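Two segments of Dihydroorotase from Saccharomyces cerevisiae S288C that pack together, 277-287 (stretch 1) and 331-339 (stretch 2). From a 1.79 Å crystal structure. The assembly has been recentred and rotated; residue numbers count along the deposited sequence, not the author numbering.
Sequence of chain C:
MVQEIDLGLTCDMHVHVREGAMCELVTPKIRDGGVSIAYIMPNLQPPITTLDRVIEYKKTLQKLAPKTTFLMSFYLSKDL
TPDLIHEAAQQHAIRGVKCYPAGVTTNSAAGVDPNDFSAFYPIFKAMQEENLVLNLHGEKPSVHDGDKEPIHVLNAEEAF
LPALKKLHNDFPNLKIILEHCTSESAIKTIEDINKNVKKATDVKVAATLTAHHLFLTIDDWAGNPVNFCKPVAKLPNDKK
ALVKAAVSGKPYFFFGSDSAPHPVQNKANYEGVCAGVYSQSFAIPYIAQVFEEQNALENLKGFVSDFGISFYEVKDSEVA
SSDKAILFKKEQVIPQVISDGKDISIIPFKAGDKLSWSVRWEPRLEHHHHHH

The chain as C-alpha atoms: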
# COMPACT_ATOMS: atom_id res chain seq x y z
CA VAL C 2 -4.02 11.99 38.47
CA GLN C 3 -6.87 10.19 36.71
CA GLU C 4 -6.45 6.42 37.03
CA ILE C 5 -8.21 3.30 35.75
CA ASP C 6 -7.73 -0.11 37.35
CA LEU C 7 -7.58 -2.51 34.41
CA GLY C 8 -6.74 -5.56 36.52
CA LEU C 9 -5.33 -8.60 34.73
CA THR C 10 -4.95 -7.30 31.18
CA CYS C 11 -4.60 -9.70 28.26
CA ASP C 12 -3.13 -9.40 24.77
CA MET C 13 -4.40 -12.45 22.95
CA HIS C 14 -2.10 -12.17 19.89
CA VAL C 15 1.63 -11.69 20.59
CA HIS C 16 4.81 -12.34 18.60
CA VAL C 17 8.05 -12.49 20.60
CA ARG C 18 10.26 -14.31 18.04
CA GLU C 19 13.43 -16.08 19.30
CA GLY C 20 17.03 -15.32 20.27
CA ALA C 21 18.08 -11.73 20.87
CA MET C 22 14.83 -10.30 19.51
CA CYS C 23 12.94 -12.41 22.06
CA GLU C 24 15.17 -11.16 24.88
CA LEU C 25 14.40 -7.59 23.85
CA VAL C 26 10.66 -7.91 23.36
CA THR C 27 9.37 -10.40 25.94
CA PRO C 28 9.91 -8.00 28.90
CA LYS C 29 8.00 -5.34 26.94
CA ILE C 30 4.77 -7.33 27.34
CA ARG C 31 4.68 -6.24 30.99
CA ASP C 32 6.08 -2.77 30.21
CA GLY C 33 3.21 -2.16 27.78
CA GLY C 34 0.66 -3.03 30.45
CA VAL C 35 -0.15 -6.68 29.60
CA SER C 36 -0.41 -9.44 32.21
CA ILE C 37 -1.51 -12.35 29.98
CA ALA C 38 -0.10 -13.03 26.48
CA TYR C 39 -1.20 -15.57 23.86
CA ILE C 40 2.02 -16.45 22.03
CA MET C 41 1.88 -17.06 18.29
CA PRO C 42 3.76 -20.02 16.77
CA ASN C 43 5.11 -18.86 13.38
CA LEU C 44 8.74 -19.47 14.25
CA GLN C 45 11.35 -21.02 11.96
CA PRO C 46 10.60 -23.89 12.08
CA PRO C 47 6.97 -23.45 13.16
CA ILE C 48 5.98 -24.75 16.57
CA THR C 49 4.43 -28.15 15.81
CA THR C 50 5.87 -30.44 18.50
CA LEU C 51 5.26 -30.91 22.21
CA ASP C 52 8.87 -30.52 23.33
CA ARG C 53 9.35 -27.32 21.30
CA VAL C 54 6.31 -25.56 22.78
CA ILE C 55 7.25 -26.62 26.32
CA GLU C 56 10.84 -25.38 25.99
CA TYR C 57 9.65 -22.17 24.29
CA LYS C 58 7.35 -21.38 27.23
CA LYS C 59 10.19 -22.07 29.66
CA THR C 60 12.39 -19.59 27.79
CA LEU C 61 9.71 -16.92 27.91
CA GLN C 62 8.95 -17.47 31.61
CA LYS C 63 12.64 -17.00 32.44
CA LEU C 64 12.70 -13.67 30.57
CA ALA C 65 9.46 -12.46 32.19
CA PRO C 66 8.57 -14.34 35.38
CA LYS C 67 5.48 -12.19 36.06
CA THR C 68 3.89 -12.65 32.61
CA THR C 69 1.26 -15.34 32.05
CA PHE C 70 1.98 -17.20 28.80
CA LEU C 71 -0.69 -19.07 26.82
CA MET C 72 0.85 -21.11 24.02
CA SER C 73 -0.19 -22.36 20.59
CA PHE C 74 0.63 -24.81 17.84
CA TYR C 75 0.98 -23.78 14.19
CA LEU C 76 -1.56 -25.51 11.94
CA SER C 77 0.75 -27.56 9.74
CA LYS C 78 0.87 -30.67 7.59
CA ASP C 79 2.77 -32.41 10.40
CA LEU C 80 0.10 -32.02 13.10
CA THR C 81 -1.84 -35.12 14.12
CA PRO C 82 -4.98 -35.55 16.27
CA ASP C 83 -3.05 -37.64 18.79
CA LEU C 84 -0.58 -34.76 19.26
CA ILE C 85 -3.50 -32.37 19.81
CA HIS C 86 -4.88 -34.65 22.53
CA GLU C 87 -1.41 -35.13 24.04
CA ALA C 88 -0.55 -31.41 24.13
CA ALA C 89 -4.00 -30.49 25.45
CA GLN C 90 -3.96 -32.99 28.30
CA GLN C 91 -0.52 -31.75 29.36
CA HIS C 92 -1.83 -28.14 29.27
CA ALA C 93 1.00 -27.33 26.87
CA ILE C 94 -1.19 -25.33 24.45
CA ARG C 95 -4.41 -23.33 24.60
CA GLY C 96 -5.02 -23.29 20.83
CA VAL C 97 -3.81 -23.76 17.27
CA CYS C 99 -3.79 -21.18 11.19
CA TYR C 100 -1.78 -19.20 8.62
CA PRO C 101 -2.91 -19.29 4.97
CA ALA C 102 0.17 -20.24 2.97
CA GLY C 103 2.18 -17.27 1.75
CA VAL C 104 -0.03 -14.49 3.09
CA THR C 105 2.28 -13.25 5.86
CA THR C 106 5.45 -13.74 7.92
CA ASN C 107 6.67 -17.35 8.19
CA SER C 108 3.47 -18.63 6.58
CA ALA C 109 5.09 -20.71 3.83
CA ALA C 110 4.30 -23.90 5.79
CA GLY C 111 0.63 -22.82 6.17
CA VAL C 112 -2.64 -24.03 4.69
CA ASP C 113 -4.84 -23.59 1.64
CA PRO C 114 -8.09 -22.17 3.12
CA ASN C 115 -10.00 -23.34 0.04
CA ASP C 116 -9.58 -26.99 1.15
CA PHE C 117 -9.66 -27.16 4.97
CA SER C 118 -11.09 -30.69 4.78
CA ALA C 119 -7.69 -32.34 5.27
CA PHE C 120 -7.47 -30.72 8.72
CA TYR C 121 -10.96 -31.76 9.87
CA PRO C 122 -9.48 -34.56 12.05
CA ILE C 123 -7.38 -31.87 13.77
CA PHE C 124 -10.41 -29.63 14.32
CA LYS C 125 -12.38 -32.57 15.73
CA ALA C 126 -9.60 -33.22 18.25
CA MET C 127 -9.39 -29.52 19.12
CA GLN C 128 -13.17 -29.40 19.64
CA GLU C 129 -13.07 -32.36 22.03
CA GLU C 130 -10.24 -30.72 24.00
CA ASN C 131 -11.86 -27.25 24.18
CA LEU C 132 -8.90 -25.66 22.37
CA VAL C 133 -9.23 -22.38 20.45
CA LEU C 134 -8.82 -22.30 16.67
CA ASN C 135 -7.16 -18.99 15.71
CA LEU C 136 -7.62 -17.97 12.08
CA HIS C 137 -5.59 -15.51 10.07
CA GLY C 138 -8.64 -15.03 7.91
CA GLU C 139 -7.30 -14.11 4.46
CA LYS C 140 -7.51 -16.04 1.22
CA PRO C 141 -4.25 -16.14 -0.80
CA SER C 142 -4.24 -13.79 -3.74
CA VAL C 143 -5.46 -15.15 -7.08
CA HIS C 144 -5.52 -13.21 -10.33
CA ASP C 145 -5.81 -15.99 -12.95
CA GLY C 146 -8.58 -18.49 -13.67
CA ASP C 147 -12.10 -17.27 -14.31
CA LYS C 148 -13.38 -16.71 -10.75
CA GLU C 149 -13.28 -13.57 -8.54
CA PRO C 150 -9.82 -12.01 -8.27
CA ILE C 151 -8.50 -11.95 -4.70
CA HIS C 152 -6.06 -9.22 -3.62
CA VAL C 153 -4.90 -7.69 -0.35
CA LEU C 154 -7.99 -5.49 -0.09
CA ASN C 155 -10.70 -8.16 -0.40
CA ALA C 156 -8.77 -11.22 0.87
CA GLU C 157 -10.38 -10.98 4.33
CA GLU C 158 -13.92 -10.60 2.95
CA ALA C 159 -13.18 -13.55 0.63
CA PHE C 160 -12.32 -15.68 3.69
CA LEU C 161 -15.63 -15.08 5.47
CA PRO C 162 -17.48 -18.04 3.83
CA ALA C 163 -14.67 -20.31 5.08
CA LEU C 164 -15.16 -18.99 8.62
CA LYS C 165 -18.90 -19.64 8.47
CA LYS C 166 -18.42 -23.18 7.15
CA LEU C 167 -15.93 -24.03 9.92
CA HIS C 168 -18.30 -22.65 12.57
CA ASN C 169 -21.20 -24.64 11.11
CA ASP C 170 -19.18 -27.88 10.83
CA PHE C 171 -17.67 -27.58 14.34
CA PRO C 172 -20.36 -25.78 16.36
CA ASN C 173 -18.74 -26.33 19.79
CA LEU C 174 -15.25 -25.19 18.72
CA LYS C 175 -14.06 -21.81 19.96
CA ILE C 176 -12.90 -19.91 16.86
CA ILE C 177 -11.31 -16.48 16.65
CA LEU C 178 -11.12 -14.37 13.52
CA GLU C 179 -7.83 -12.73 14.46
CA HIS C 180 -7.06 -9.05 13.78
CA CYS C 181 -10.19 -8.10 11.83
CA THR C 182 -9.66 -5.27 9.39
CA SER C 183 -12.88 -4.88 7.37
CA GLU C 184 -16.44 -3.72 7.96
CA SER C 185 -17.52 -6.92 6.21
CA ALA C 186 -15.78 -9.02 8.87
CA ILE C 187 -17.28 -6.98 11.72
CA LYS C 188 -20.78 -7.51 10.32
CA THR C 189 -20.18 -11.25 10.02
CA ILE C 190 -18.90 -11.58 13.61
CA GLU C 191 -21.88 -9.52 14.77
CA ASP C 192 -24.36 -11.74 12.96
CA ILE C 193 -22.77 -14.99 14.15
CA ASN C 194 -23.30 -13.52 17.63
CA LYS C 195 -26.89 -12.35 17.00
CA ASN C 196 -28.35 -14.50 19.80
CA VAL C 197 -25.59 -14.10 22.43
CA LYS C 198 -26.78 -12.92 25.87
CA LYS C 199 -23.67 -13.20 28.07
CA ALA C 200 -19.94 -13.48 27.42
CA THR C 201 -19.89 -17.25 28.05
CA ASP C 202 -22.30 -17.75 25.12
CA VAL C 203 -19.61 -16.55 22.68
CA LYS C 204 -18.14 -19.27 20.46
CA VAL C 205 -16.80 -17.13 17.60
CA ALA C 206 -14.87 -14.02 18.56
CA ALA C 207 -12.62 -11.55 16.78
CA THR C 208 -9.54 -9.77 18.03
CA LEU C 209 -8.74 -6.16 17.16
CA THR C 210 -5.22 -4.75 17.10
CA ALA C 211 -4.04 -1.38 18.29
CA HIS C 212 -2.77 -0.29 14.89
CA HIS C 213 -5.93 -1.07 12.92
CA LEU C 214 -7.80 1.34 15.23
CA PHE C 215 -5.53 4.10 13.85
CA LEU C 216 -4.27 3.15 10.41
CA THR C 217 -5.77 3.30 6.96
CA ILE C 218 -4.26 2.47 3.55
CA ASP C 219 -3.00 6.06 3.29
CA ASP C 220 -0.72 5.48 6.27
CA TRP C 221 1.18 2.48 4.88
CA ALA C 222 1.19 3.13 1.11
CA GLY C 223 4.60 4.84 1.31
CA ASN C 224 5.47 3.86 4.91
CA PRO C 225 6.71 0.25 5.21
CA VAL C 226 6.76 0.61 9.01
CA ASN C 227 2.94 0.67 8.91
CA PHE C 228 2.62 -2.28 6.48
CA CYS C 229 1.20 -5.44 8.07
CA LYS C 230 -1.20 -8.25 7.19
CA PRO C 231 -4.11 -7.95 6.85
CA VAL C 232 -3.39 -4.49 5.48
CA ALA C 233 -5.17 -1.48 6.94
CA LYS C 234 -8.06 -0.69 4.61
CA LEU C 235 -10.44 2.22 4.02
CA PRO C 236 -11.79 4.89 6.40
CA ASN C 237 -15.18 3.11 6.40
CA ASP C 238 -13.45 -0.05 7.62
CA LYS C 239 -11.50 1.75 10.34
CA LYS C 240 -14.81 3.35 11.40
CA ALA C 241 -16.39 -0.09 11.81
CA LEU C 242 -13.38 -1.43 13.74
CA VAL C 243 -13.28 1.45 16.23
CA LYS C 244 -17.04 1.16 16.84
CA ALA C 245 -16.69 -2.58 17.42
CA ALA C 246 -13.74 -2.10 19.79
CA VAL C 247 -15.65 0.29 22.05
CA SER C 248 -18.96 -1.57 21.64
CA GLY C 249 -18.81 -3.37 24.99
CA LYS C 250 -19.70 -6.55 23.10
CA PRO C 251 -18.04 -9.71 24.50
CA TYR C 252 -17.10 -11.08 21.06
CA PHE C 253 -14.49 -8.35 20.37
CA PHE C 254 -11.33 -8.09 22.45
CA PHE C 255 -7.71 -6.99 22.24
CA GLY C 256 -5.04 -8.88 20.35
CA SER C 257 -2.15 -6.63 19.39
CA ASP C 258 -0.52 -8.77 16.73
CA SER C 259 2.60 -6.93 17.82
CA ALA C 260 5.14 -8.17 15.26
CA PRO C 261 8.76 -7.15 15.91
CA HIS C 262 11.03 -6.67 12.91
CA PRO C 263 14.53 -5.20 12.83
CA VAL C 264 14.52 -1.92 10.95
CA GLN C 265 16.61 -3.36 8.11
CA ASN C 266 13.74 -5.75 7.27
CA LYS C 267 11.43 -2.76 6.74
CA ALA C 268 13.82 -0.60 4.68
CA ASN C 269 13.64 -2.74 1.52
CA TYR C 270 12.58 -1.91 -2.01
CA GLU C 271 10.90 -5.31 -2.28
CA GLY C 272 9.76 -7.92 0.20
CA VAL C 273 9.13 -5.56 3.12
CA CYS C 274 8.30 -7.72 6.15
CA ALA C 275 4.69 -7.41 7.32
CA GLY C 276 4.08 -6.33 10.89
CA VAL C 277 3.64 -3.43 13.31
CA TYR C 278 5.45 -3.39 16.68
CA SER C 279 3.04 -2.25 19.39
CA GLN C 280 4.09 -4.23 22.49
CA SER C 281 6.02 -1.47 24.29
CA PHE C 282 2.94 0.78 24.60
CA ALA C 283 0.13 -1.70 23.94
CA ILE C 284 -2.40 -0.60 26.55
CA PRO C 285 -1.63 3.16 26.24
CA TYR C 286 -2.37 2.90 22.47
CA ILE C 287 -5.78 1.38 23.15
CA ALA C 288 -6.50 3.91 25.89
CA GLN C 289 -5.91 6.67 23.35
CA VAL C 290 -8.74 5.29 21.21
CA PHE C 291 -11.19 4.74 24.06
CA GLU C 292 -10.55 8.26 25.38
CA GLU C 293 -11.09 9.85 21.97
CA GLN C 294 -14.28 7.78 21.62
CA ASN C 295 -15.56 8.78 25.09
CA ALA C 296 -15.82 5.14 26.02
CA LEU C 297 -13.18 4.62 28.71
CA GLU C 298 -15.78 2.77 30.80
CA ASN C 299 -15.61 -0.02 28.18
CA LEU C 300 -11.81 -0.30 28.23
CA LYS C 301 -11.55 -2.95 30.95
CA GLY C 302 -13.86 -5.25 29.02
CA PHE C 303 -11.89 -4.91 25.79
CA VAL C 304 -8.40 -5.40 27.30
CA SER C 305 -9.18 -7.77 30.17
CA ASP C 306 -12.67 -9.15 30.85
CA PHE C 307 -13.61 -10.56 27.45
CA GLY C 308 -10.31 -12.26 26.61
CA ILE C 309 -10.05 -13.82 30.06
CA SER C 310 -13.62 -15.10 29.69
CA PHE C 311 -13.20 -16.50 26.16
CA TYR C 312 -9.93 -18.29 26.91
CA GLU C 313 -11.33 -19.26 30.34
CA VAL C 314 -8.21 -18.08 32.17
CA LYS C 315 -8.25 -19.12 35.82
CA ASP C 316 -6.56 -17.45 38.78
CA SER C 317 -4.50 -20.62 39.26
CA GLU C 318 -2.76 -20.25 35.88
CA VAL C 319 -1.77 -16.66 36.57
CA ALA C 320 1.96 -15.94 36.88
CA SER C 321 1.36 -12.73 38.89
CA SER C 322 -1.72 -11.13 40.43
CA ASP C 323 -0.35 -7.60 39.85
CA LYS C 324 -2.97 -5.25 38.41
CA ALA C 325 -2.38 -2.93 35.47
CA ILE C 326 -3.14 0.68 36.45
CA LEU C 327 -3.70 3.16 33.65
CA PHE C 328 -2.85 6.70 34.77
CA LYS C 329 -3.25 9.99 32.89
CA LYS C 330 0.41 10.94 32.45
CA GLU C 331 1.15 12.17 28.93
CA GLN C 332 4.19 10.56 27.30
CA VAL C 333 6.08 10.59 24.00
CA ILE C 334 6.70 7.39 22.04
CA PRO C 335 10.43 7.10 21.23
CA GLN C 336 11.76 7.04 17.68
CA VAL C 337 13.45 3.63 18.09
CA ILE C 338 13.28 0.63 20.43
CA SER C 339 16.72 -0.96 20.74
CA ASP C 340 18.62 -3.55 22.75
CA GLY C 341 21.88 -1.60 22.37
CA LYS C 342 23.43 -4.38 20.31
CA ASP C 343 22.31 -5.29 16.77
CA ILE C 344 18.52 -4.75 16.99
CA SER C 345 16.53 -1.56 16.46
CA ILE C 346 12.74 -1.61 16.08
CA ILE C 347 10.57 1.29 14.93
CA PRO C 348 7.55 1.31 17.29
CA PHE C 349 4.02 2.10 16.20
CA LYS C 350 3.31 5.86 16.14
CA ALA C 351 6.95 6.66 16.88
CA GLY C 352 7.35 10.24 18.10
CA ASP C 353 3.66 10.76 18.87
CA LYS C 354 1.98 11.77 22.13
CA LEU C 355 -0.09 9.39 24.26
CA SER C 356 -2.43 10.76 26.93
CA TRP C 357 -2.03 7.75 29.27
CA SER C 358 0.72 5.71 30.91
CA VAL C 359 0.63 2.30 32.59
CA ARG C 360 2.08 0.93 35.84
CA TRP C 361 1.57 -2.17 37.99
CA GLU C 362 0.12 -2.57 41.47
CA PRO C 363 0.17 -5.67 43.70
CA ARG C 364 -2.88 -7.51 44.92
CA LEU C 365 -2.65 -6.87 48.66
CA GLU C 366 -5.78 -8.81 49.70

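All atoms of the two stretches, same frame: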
# COMPACT_ATOMS: atom_id res chain seq x y z
N VAL C 277 3.52 -4.65 12.53
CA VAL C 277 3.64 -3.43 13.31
C VAL C 277 4.03 -3.83 14.72
O VAL C 277 3.48 -4.80 15.27
CB VAL C 277 2.32 -2.64 13.30
CG1 VAL C 277 2.36 -1.48 14.33
CG2 VAL C 277 2.01 -2.11 11.87
N TYR C 278 4.99 -3.11 15.32
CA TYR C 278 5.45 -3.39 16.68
C TYR C 278 4.73 -2.47 17.66
O TYR C 278 5.04 -1.27 17.73
CB TYR C 278 6.96 -3.23 16.81
CG TYR C 278 7.37 -3.41 18.26
CD1 TYR C 278 7.40 -4.67 18.83
CD2 TYR C 278 7.66 -2.31 19.06
CE1 TYR C 278 7.75 -4.84 20.17
CE2 TYR C 278 8.00 -2.47 20.41
CZ TYR C 278 8.04 -3.74 20.96
OH TYR C 278 8.38 -3.91 22.30
N SER C 279 3.83 -3.03 18.46
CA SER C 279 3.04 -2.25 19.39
C SER C 279 3.22 -2.66 20.85
O SER C 279 2.59 -2.07 21.72
CB SER C 279 1.55 -2.32 19.02
OG SER C 279 1.11 -3.67 19.00
N GLN C 280 4.08 -3.65 21.14
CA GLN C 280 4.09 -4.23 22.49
C GLN C 280 4.46 -3.20 23.55
O GLN C 280 3.83 -3.16 24.62
CB GLN C 280 5.04 -5.41 22.56
CG GLN C 280 4.66 -6.42 23.63
CD GLN C 280 3.44 -7.23 23.21
OE1 GLN C 280 3.52 -8.03 22.28
NE2 GLN C 280 2.30 -6.98 23.86
N SER C 281 5.46 -2.36 23.27
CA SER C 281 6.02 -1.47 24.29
C SER C 281 5.01 -0.47 24.85
O SER C 281 5.21 0.05 25.95
CB SER C 281 7.22 -0.70 23.73
OG SER C 281 8.38 -1.53 23.62
N PHE C 282 3.93 -0.18 24.12
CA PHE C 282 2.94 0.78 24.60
C PHE C 282 1.54 0.27 24.35
O PHE C 282 0.61 1.06 24.15
CB PHE C 282 3.15 2.15 23.95
CG PHE C 282 4.52 2.71 24.20
CD1 PHE C 282 4.79 3.43 25.35
CD2 PHE C 282 5.55 2.47 23.31
CE1 PHE C 282 6.05 3.93 25.60
CE2 PHE C 282 6.83 2.95 23.56
CZ PHE C 282 7.07 3.69 24.70
N ALA C 283 1.37 -1.06 24.39
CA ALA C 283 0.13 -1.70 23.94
C ALA C 283 -1.10 -1.07 24.59
O ALA C 283 -2.00 -0.59 23.90
CB ALA C 283 0.21 -3.20 24.23
N ILE C 284 -1.18 -1.08 25.92
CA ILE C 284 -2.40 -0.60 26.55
C ILE C 284 -2.55 0.92 26.38
O ILE C 284 -3.66 1.38 26.07
CB ILE C 284 -2.46 -1.01 28.03
CG1 ILE C 284 -2.43 -2.54 28.14
CG2 ILE C 284 -3.74 -0.48 28.66
CD1 ILE C 284 -3.66 -3.21 27.52
N PRO C 285 -1.50 1.73 26.56
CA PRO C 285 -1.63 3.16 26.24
C PRO C 285 -2.16 3.46 24.84
O PRO C 285 -2.93 4.42 24.69
CB PRO C 285 -0.20 3.69 26.43
CG PRO C 285 0.39 2.79 27.47
CD PRO C 285 -0.19 1.43 27.19
N TYR C 286 -1.78 2.69 23.80
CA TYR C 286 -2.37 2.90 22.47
C TYR C 286 -3.88 2.74 22.51
O TYR C 286 -4.62 3.56 21.96
CB TYR C 286 -1.80 1.91 21.45
CG TYR C 286 -0.34 2.03 21.07
CD1 TYR C 286 0.19 3.24 20.60
CD2 TYR C 286 0.50 0.93 21.14
CE1 TYR C 286 1.51 3.34 20.25
CE2 TYR C 286 1.83 1.02 20.79
CZ TYR C 286 2.33 2.23 20.34
OH TYR C 286 3.65 2.30 20.00
N ILE C 287 -4.35 1.65 23.12
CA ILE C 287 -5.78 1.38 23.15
C ILE C 287 -6.51 2.44 23.96
O ILE C 287 -7.61 2.87 23.61
CB ILE C 287 -6.02 -0.04 23.70
CG1 ILE C 287 -5.32 -1.08 22.82
CG2 ILE C 287 -7.50 -0.31 23.79
CD1 ILE C 287 -5.87 -1.12 21.40
N GLU C 331 0.77 12.06 30.34
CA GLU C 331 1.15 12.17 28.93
C GLU C 331 2.59 11.72 28.73
O GLU C 331 3.46 11.96 29.57
CB GLU C 331 0.95 13.62 28.48
CG GLU C 331 1.28 13.93 27.04
CD GLU C 331 1.15 15.41 26.75
OE1 GLU C 331 0.03 15.86 26.45
OE2 GLU C 331 2.17 16.13 26.85
N GLN C 332 2.85 11.04 27.60
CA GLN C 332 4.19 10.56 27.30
C GLN C 332 4.40 10.57 25.79
O GLN C 332 3.45 10.66 25.01
CB GLN C 332 4.43 9.15 27.84
CG GLN C 332 3.48 8.11 27.26
CD GLN C 332 3.78 6.71 27.76
OE1 GLN C 332 4.93 6.28 27.79
NE2 GLN C 332 2.73 5.99 28.16
N VAL C 333 5.67 10.47 25.39
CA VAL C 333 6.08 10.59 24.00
C VAL C 333 6.71 9.27 23.58
O VAL C 333 7.69 8.83 24.19
CB VAL C 333 7.05 11.76 23.79
CG1 VAL C 333 7.75 11.64 22.43
CG2 VAL C 333 6.31 13.10 23.89
N ILE C 334 6.14 8.65 22.56
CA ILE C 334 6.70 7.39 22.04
C ILE C 334 8.07 7.66 21.45
O ILE C 334 8.23 8.61 20.66
CB ILE C 334 5.76 6.79 20.99
CG1 ILE C 334 4.38 6.53 21.59
CG2 ILE C 334 6.35 5.51 20.41
CD1 ILE C 334 3.27 6.43 20.56
N PRO C 335 9.09 6.88 21.79
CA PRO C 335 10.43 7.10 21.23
C PRO C 335 10.45 6.85 19.73
O PRO C 335 9.53 6.27 19.14
CB PRO C 335 11.31 6.09 21.97
CG PRO C 335 10.35 5.05 22.47
CD PRO C 335 9.08 5.79 22.78
N GLN C 336 11.57 7.26 19.11
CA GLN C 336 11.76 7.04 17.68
C GLN C 336 12.17 5.60 17.38
O GLN C 336 11.82 5.07 16.32
CB GLN C 336 12.83 7.99 17.13
CG GLN C 336 12.44 9.46 17.18
CD GLN C 336 11.26 9.79 16.28
OE1 GLN C 336 11.02 9.10 15.29
NE2 GLN C 336 10.54 10.85 16.61
N VAL C 337 12.92 4.97 18.29
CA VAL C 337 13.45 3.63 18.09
C VAL C 337 13.33 2.87 19.41
O VAL C 337 13.36 3.46 20.49
CB VAL C 337 14.92 3.68 17.61
CG1 VAL C 337 15.46 2.30 17.32
CG2 VAL C 337 15.05 4.56 16.37
N ILE C 338 13.16 1.55 19.31
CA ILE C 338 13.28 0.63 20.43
C ILE C 338 14.46 -0.27 20.13
O ILE C 338 14.48 -0.95 19.10
CB ILE C 338 12.00 -0.19 20.65
CG1 ILE C 338 10.76 0.70 20.66
CG2 ILE C 338 12.08 -1.00 21.94
CD1 ILE C 338 10.57 1.48 21.94
N SER C 339 15.46 -0.28 21.02
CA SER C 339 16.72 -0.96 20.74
C SER C 339 17.19 -1.73 21.96
O SER C 339 16.87 -1.38 23.10
CB SER C 339 17.80 0.05 20.32
OG SER C 339 18.99 -0.62 19.94

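Stretches 277-287 and 331-339 meet through side chains alone: no hydrogen bond crosses between them, and they bury 361 Å², both sides summed. Phe 282 is the centre of the contact. Its CB points toward stretch 2, and chi1 of -58° (m) with chi2 of -86° carries the ring among four residues. Phe 282 CZ lies 3.5 Å from Pro 335 CD and Phe 282 CE2 4.1 Å from Ile 334 CG2, both oblique to the ring; at the ring edge, Phe 282 CE2 lies 4.3 Å from Ile 338 CD1 and Phe 282 CE1 3.4 Å from Gln 332 OE1. An aromatic edge, with its slightly positive hydrogens, suits that carbonyl oxygen. Gln 332, p at chi1 and t at chi2, reaches in extended form, so that Gln 332 NE2 also lies 4.0 Å from Pro 285 CG while hydrogen-bonding elsewhere in the structure. Ile 334 (m, t) extends its delta carbon to Tyr 286, with Ile 334 CD1 3.6 Å from Tyr 286 CE1; the tyrosine CB points sideways, but its long ring brings the end nearer. Ile 338 (m, m) sets CG1 4.2 Å from Tyr 278 CE2 and CD1 4.1 Å from Ser 281 OG. Tyr 278 OH and Ser 281 OG hydrogen-bond at 2.7 Å, pairing two buried hydroxyls beside this aliphatic side chain.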